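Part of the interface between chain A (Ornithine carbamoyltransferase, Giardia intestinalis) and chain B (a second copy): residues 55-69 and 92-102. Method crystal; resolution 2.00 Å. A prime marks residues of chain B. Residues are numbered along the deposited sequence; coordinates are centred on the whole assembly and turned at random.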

ATOM      1  N   SER A  55      10.486   0.401  -9.085  1.00 46.71           N
ATOM      2  CA  SER A  55      11.683  -0.396  -8.978  1.00 41.81           C
ATOM      3  C   SER A  55      11.314  -1.378  -7.912  1.00 42.44           C
ATOM      4  O   SER A  55      11.128  -0.997  -6.751  1.00 41.44           O
ATOM      5  N   LEU A  56      11.213  -2.632  -8.317  1.00 38.84           N
ATOM      6  CA  LEU A  56      10.887  -3.707  -7.425  1.00 36.51           C
ATOM      7  C   LEU A  56      11.850  -3.676  -6.269  1.00 33.71           C
ATOM      8  O   LEU A  56      11.429  -3.684  -5.130  1.00 41.65           O
ATOM      9  N   ARG A  57      13.150  -3.653  -6.577  1.00 29.44           N
ATOM     10  CA  ARG A  57      14.220  -3.610  -5.573  1.00 37.69           C
ATOM     11  C   ARG A  57      14.022  -2.495  -4.572  1.00 31.99           C
ATOM     12  O   ARG A  57      14.099  -2.713  -3.368  1.00 34.98           O
ATOM     13  N   THR A  58      13.792  -1.284  -5.085  1.00 35.35           N
ATOM     14  CA  THR A  58      13.732  -0.119  -4.204  1.00 35.98           C
ATOM     15  C   THR A  58      12.448  -0.203  -3.382  1.00 32.54           C
ATOM     16  O   THR A  58      12.486  -0.078  -2.169  1.00 29.70           O
ATOM     17  N   ARG A  59      11.328  -0.470  -4.035  1.00 26.61           N
ATOM     18  CA  ARG A  59      10.064  -0.510  -3.346  1.00 28.57           C
ATOM     19  C   ARG A  59       9.980  -1.613  -2.300  1.00 28.96           C
ATOM     20  O   ARG A  59       9.508  -1.382  -1.181  1.00 26.81           O
ATOM     21  N   VAL A  60      10.416  -2.814  -2.647  1.00 22.45           N
ATOM     22  CA  VAL A  60      10.249  -3.938  -1.703  1.00 25.06           C
ATOM     23  C   VAL A  60      11.183  -3.743  -0.525  1.00 26.86           C
ATOM     24  O   VAL A  60      10.847  -4.107   0.610  1.00 24.89           O
ATOM     25  N   SER A  61      12.386  -3.228  -0.773  1.00 25.78           N
ATOM     26  CA  SER A  61      13.367  -3.122   0.334  1.00 24.97           C
ATOM     27  C   SER A  61      12.930  -2.045   1.335  1.00 13.94           C
ATOM     28  O   SER A  61      13.104  -2.189   2.547  1.00 34.49           O
ATOM     29  N   LEU A  62      12.371  -0.964   0.798  1.00 20.03           N
ATOM     30  CA  LEU A  62      11.867   0.185   1.566  1.00 23.23           C
ATOM     31  C   LEU A  62      10.667  -0.184   2.430  1.00 30.22           C
ATOM     32  O   LEU A  62      10.647   0.114   3.627  1.00 27.19           O
ATOM     33  N   GLU A  63       9.676  -0.847   1.812  1.00 24.52           N
ATOM     34  CA  GLU A  63       8.429  -1.209   2.452  1.00 32.69           C
ATOM     35  C   GLU A  63       8.716  -2.304   3.524  1.00 31.68           C
ATOM     36  O   GLU A  63       8.209  -2.248   4.644  1.00 33.54           O
ATOM     37  N   THR A  64       9.562  -3.273   3.171  1.00 32.60           N
ATOM     38  CA  THR A  64       9.986  -4.330   4.082  1.00 29.88           C
ATOM     39  C   THR A  64      10.835  -3.786   5.227  1.00 28.58           C
ATOM     40  O   THR A  64      10.691  -4.248   6.386  1.00 30.08           O
ATOM     41  N   ALA A  65      11.713  -2.813   4.918  1.00 27.80           N
ATOM     42  CA  ALA A  65      12.605  -2.232   5.933  1.00 24.81           C
ATOM     43  C   ALA A  65      11.764  -1.655   7.026  1.00 30.70           C
ATOM     44  O   ALA A  65      12.029  -1.914   8.200  1.00 25.72           O
ATOM     45  N   MET A  66      10.692  -0.945   6.658  1.00 28.31           N
ATOM     46  CA  MET A  66       9.871  -0.281   7.679  1.00 29.41           C
ATOM     47  C   MET A  66       9.133  -1.261   8.518  1.00 27.81           C
ATOM     48  O   MET A  66       9.055  -1.085   9.722  1.00 25.79           O
ATOM     49  N   THR A  67       8.586  -2.306   7.905  1.00 23.92           N
ATOM     50  CA  THR A  67       7.919  -3.387   8.675  1.00 24.68           C
ATOM     51  C   THR A  67       8.876  -4.010   9.673  1.00 27.09           C
ATOM     52  O   THR A  67       8.505  -4.328  10.815  1.00 27.57           O
ATOM     53  N   ARG A  68      10.123  -4.187   9.266  1.00 24.59           N
ATOM     54  CA  ARG A  68      11.113  -4.848  10.151  1.00 30.14           C
ATOM     55  C   ARG A  68      11.523  -4.029  11.357  1.00 30.25           C
ATOM     56  O   ARG A  68      12.032  -4.564  12.341  1.00 27.73           O
ATOM     57  N   LEU A  69      11.322  -2.714  11.223  1.00 26.62           N
ATOM     58  CA  LEU A  69      11.643  -1.691  12.204  1.00 25.57           C
ATOM     59  C   LEU A  69      10.378  -1.391  12.966  1.00 26.28           C
ATOM     60  O   LEU A  69      10.438  -0.757  13.995  1.00 30.49           O
TER
ATOM     61  N   ASP B  92      15.521 -13.759 -11.399  1.00 37.42           N
ATOM     62  CA  ASP B  92      16.207 -12.669 -10.732  1.00 37.94           C
ATOM     63  C   ASP B  92      15.256 -11.973  -9.785  1.00 42.36           C
ATOM     64  O   ASP B  92      15.619 -11.682  -8.637  1.00 42.18           O
ATOM     65  N   THR B  93      14.025 -11.741 -10.238  1.00 32.60           N
ATOM     66  CA  THR B  93      13.018 -11.144  -9.376  1.00 40.21           C
ATOM     67  C   THR B  93      12.816 -12.052  -8.146  1.00 42.80           C
ATOM     68  O   THR B  93      12.980 -11.607  -7.002  1.00 36.43           O
ATOM     69  N   ALA B  94      12.524 -13.337  -8.390  1.00 38.65           N
ATOM     70  CA  ALA B  94      12.251 -14.271  -7.303  1.00 39.08           C
ATOM     71  C   ALA B  94      13.463 -14.463  -6.386  1.00 35.80           C
ATOM     72  O   ALA B  94      13.320 -14.523  -5.182  1.00 33.19           O
ATOM     73  N   GLU B  95      14.657 -14.579  -6.973  1.00 31.41           N
ATOM     74  CA  GLU B  95      15.910 -14.698  -6.214  1.00 33.92           C
ATOM     75  C   GLU B  95      16.086 -13.503  -5.307  1.00 33.94           C
ATOM     76  O   GLU B  95      16.532 -13.622  -4.178  1.00 26.81           O
ATOM     77  N   VAL B  96      15.681 -12.349  -5.804  1.00 28.85           N
ATOM     78  CA  VAL B  96      15.872 -11.115  -5.064  1.00 30.64           C
ATOM     79  C   VAL B  96      14.804 -10.916  -3.985  1.00 30.37           C
ATOM     80  O   VAL B  96      15.135 -10.470  -2.901  1.00 27.90           O
ATOM     81  N   PHE B  97      13.528 -11.215  -4.268  1.00 29.80           N
ATOM     82  CA  PHE B  97      12.510 -11.013  -3.212  1.00 34.82           C
ATOM     83  C   PHE B  97      12.595 -12.026  -2.075  1.00 33.49           C
ATOM     84  O   PHE B  97      12.210 -11.719  -0.964  1.00 32.86           O
ATOM     85  N   SER B  98      13.159 -13.204  -2.370  1.00 29.82           N
ATOM     86  CA  SER B  98      13.338 -14.283  -1.405  1.00 23.80           C
ATOM     87  C   SER B  98      14.432 -13.989  -0.395  1.00 24.89           C
ATOM     88  O   SER B  98      14.560 -14.699   0.586  1.00 27.48           O
ATOM     89  N   ARG B  99      15.207 -12.947  -0.618  1.00 26.76           N
ATOM     90  CA  ARG B  99      16.185 -12.519   0.381  1.00 29.19           C
ATOM     91  C   ARG B  99      15.719 -11.253   1.098  1.00 27.54           C
ATOM     92  O   ARG B  99      16.520 -10.606   1.770  1.00 28.08           O
ATOM     93  N   MET B 100      14.453 -10.851   0.881  1.00 26.07           N
ATOM     94  CA  MET B 100      13.866  -9.653   1.538  1.00 31.14           C
ATOM     95  C   MET B 100      12.580  -9.978   2.288  1.00 36.46           C
ATOM     96  O   MET B 100      12.497  -9.712   3.493  1.00 24.48           O
ATOM     97  N   VAL B 101      11.600 -10.571   1.569  1.00 28.88           N
ATOM     98  CA  VAL B 101      10.281 -10.879   2.128  1.00 25.44           C
ATOM     99  C   VAL B 101      10.266 -12.296   2.718  1.00 30.33           C
ATOM    100  O   VAL B 101      11.206 -13.086   2.517  1.00 28.40           O
ATOM    101  N   ASP B 102       9.243 -12.572   3.526  1.00 31.35           N
ATOM    102  CA  ASP B 102       9.088 -13.847   4.208  1.00 31.46           C
ATOM    103  C   ASP B 102       8.161 -14.788   3.448  1.00 26.01           C
ATOM    104  O   ASP B 102       8.190 -16.020   3.608  1.00 30.15           O
TER

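No direct hydrogen bond joins the two stretches; their polar link is a single water. Water 1 accepts from Arg68 NH1 (2.8 Å) and donates to Met100′ O (2.7 Å) and to Asp102′ OD1 (3.0 Å). It spans a gap that direct contact leaves open, since Arg68 NH1 lies 4.3 Å from Met100′ O.

The rest is mainly apolar packing, centred on Met100′, which has the largest covered area of any residue here. Its CA-to-CB bond points toward the helix of chain A, and its m, t, t rotamer extends the chain so that SD lies 3.7 Å from both Val60 CG1 and Ser61 CB, while CE reaches within 4.2 Å of Arg57 O. Val60 (t) also points toward chain B, and its CG1 meets Val101′ CG1 at 3.7 Å. One turn on, Thr64 (m) sets CG2 3.4 Å from Met100′ O. Its OG1 donates to Val60 O (2.6 Å), so the hydroxyl is satisfied within its own helix although it lies 3.7 Å from Val101′ CG1.

Toward the helix start, Leu56 (chi1 t, chi2 off-well at 119°) points in, bringing CD1 3.8 Å from Thr93′ CG2. Arg57 leaves sideways, yet its CG approaches Val96′ CG1 at 4.2 Å.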

ATOM      1  CB  SER A  55      12.893   0.420  -8.499  1.00 38.11           C
ATOM      2  OG  SER A  55      13.952  -0.426  -8.010  1.00 35.00           O
ATOM      3  CB  LEU A  56      10.997  -5.050  -8.158  1.00 42.99           C
ATOM      4  CG  LEU A  56      10.596  -6.243  -7.282  1.00 43.49           C
ATOM      5  CD1 LEU A  56       9.413  -6.966  -7.880  1.00 41.78           C
ATOM      6  CD2 LEU A  56      11.779  -7.146  -7.100  1.00 41.47           C
ATOM      7  CB  ARG A  57      15.591  -3.403  -6.223  1.00 36.56           C
ATOM      8  CG  ARG A  57      16.378  -4.666  -6.469  1.00 45.85           C
ATOM      9  CD  ARG A  57      17.285  -4.393  -7.665  1.00 51.83           C
ATOM     10  NE  ARG A  57      16.874  -5.186  -8.803  1.00 53.79           N
ATOM     11  CZ  ARG A  57      15.824  -4.935  -9.589  1.00 56.54           C
ATOM     12  NH1 ARG A  57      15.024  -3.894  -9.380  1.00 55.22           N
ATOM     13  NH2 ARG A  57      15.558  -5.760 -10.590  1.00 59.47           N
ATOM     14  CB  THR A  58      13.921   1.219  -4.970  1.00 36.65           C
ATOM     15  OG1 THR A  58      15.225   1.217  -5.569  1.00 36.09           O
ATOM     16  CG2 THR A  58      13.816   2.432  -4.046  1.00 32.94           C
ATOM     17  CB  ARG A  59       8.917  -0.688  -4.322  1.00 35.00           C
ATOM     18  CG  ARG A  59       7.688   0.037  -3.851  1.00 44.14           C
ATOM     19  CD  ARG A  59       6.631  -0.915  -3.383  1.00 42.09           C
ATOM     20  NE  ARG A  59       5.722  -1.144  -4.478  1.00 41.99           N
ATOM     21  CZ  ARG A  59       4.416  -1.343  -4.362  1.00 37.88           C
ATOM     22  NH1 ARG A  59       3.809  -1.332  -3.179  1.00 31.06           N
ATOM     23  NH2 ARG A  59       3.725  -1.550  -5.469  1.00 31.66           N
ATOM     24  CB  VAL A  60      10.496  -5.332  -2.396  1.00 23.08           C
ATOM     25  CG1 VAL A  60      10.855  -6.444  -1.400  1.00 27.04           C
ATOM     26  CG2 VAL A  60       9.304  -5.751  -3.227  1.00 32.16           C
ATOM     27  CB  SER A  61      14.802  -2.844  -0.180  1.00 26.51           C
ATOM     28  OG  SER A  61      14.873  -1.637  -0.907  1.00 28.54           O
ATOM     29  CB  LEU A  62      11.460   1.304   0.568  1.00 25.54           C
ATOM     30  CG  LEU A  62      12.346   2.549   0.481  1.00 29.67           C
ATOM     31  CD1 LEU A  62      13.733   2.352   1.065  1.00 28.97           C
ATOM     32  CD2 LEU A  62      12.385   3.215  -0.880  1.00 24.12           C
ATOM     33  CB  GLU A  63       7.407  -1.681   1.377  1.00 26.98           C
ATOM     34  CG  GLU A  63       6.033  -0.984   1.494  1.00 38.20           C
ATOM     35  CD  GLU A  63       5.090  -1.179   0.322  1.00 29.41           C
ATOM     36  OE1 GLU A  63       5.493  -0.943  -0.861  1.00 34.64           O
ATOM     37  OE2 GLU A  63       3.919  -1.516   0.581  1.00 35.50           O
ATOM     38  CB  THR A  64      10.752  -5.440   3.306  1.00 24.06           C
ATOM     39  OG1 THR A  64       9.925  -5.894   2.266  1.00 27.98           O
ATOM     40  CG2 THR A  64      11.040  -6.683   4.224  1.00 20.33           C
ATOM     41  CB  ALA A  65      13.551  -1.176   5.344  1.00 31.84           C
ATOM     42  CB  MET A  66       8.898   0.749   7.089  1.00 27.41           C
ATOM     43  CG  MET A  66       9.559   1.980   6.442  1.00 29.95           C
ATOM     44  SD  MET A  66      10.445   3.067   7.595  1.00 28.16           S
ATOM     45  CE  MET A  66       9.078   3.577   8.601  1.00 28.06           C
ATOM     46  CB  THR A  67       7.378  -4.462   7.727  1.00 27.72           C
ATOM     47  OG1 THR A  67       6.486  -3.828   6.797  1.00 20.50           O
ATOM     48  CG2 THR A  67       6.618  -5.566   8.488  1.00 20.71           C
ATOM     49  CB  ARG A  68      12.324  -5.290   9.354  1.00 23.10           C
ATOM     50  CG  ARG A  68      12.002  -6.538   8.531  1.00 29.00           C
ATOM     51  CD  ARG A  68      13.120  -6.878   7.580  1.00 44.65           C
ATOM     52  NE  ARG A  68      14.253  -7.557   8.220  1.00 45.17           N
ATOM     53  CZ  ARG A  68      14.465  -8.873   8.216  1.00 45.73           C
ATOM     54  NH1 ARG A  68      13.597  -9.684   7.640  1.00 35.68           N
ATOM     55  NH2 ARG A  68      15.549  -9.384   8.817  1.00 38.98           N
ATOM     56  CB  LEU A  69      12.119  -0.435  11.481  1.00 26.16           C
ATOM     57  CG  LEU A  69      13.573   0.009  11.330  1.00 28.06           C
ATOM     58  CD1 LEU A  69      14.611  -0.954  11.808  1.00 27.41           C
ATOM     59  CD2 LEU A  69      13.822   0.412   9.886  1.00 41.88           C
TER
ATOM     60  CB  ASP B  92      16.751 -11.663 -11.751  1.00 39.74           C
ATOM     61  CG  ASP B  92      17.995 -12.168 -12.493  1.00 41.77           C
ATOM     62  OD1 ASP B  92      18.489 -13.298 -12.255  1.00 43.13           O
ATOM     63  OD2 ASP B  92      18.512 -11.404 -13.322  1.00 55.51           O
ATOM     64  CB  THR B  93      11.711 -10.864 -10.160  1.00 41.30           C
ATOM     65  OG1 THR B  93      11.988  -9.941 -11.217  1.00 46.39           O
ATOM     66  CG2 THR B  93      10.664 -10.263  -9.268  1.00 55.65           C
ATOM     67  CB  ALA B  94      11.748 -15.602  -7.848  1.00 35.65           C
ATOM     68  CB  GLU B  95      17.133 -14.834  -7.142  1.00 38.75           C
ATOM     69  CG  GLU B  95      17.329 -16.231  -7.780  1.00 36.22           C
ATOM     70  CD  GLU B  95      17.898 -17.298  -6.836  1.00 33.47           C
ATOM     71  OE1 GLU B  95      18.222 -18.414  -7.313  1.00 41.13           O
ATOM     72  OE2 GLU B  95      18.037 -17.065  -5.632  1.00 36.94           O
ATOM     73  CB  VAL B  96      15.932  -9.933  -6.035  1.00 28.63           C
ATOM     74  CG1 VAL B  96      15.706  -8.629  -5.321  1.00 29.85           C
ATOM     75  CG2 VAL B  96      17.281  -9.978  -6.832  1.00 28.18           C
ATOM     76  CB  PHE B  97      11.055 -10.717  -3.703  1.00 26.91           C
ATOM     77  CG  PHE B  97      10.345 -11.852  -4.479  1.00 30.90           C
ATOM     78  CD1 PHE B  97       9.942 -11.638  -5.816  1.00 35.33           C
ATOM     79  CD2 PHE B  97      10.011 -13.064  -3.874  1.00 32.87           C
ATOM     80  CE1 PHE B  97       9.234 -12.628  -6.531  1.00 33.63           C
ATOM     81  CE2 PHE B  97       9.313 -14.069  -4.572  1.00 29.73           C
ATOM     82  CZ  PHE B  97       8.923 -13.850  -5.895  1.00 32.69           C
ATOM     83  CB  SER B  98      13.666 -15.604  -2.086  1.00 26.12           C
ATOM     84  OG  SER B  98      12.800 -15.864  -3.161  1.00 28.91           O
ATOM     85  CB  ARG B  99      17.486 -12.234  -0.331  1.00 34.84           C
ATOM     86  CG  ARG B  99      18.207 -13.444  -0.828  1.00 24.63           C
ATOM     87  CD  ARG B  99      19.290 -12.958  -1.778  1.00 36.12           C
ATOM     88  NE  ARG B  99      20.271 -13.985  -2.181  1.00 32.12           N
ATOM     89  CZ  ARG B  99      19.998 -15.003  -2.997  1.00 26.73           C
ATOM     90  NH1 ARG B  99      18.779 -15.163  -3.505  1.00 32.82           N
ATOM     91  NH2 ARG B  99      20.948 -15.849  -3.325  1.00 31.92           N
ATOM     92  CB  MET B 100      13.629  -8.485   0.561  1.00 30.21           C
ATOM     93  CG  MET B 100      14.917  -7.737   0.089  1.00 28.29           C
ATOM     94  SD  MET B 100      14.507  -6.433  -1.085  1.00 33.16           S
ATOM     95  CE  MET B 100      16.054  -6.149  -1.892  1.00 33.10           C
ATOM     96  CB  VAL B 101       9.153 -10.618   1.102  1.00 24.60           C
ATOM     97  CG1 VAL B 101       9.264  -9.167   0.612  1.00 25.62           C
ATOM     98  CG2 VAL B 101       9.252 -11.621  -0.091  1.00 21.40           C
ATOM     99  CB  ASP B 102       8.566 -13.593   5.611  1.00 25.31           C
ATOM    100  CG  ASP B 102       9.469 -12.723   6.386  1.00 26.72           C
ATOM    101  OD1 ASP B 102       9.193 -11.509   6.493  1.00 33.35           O
ATOM    102  OD2 ASP B 102      10.508 -13.229   6.826  1.00 34.35           O
TER
HETATM  103  O   HOH W   1      11.360  -9.597   5.890  1.00 25.23           O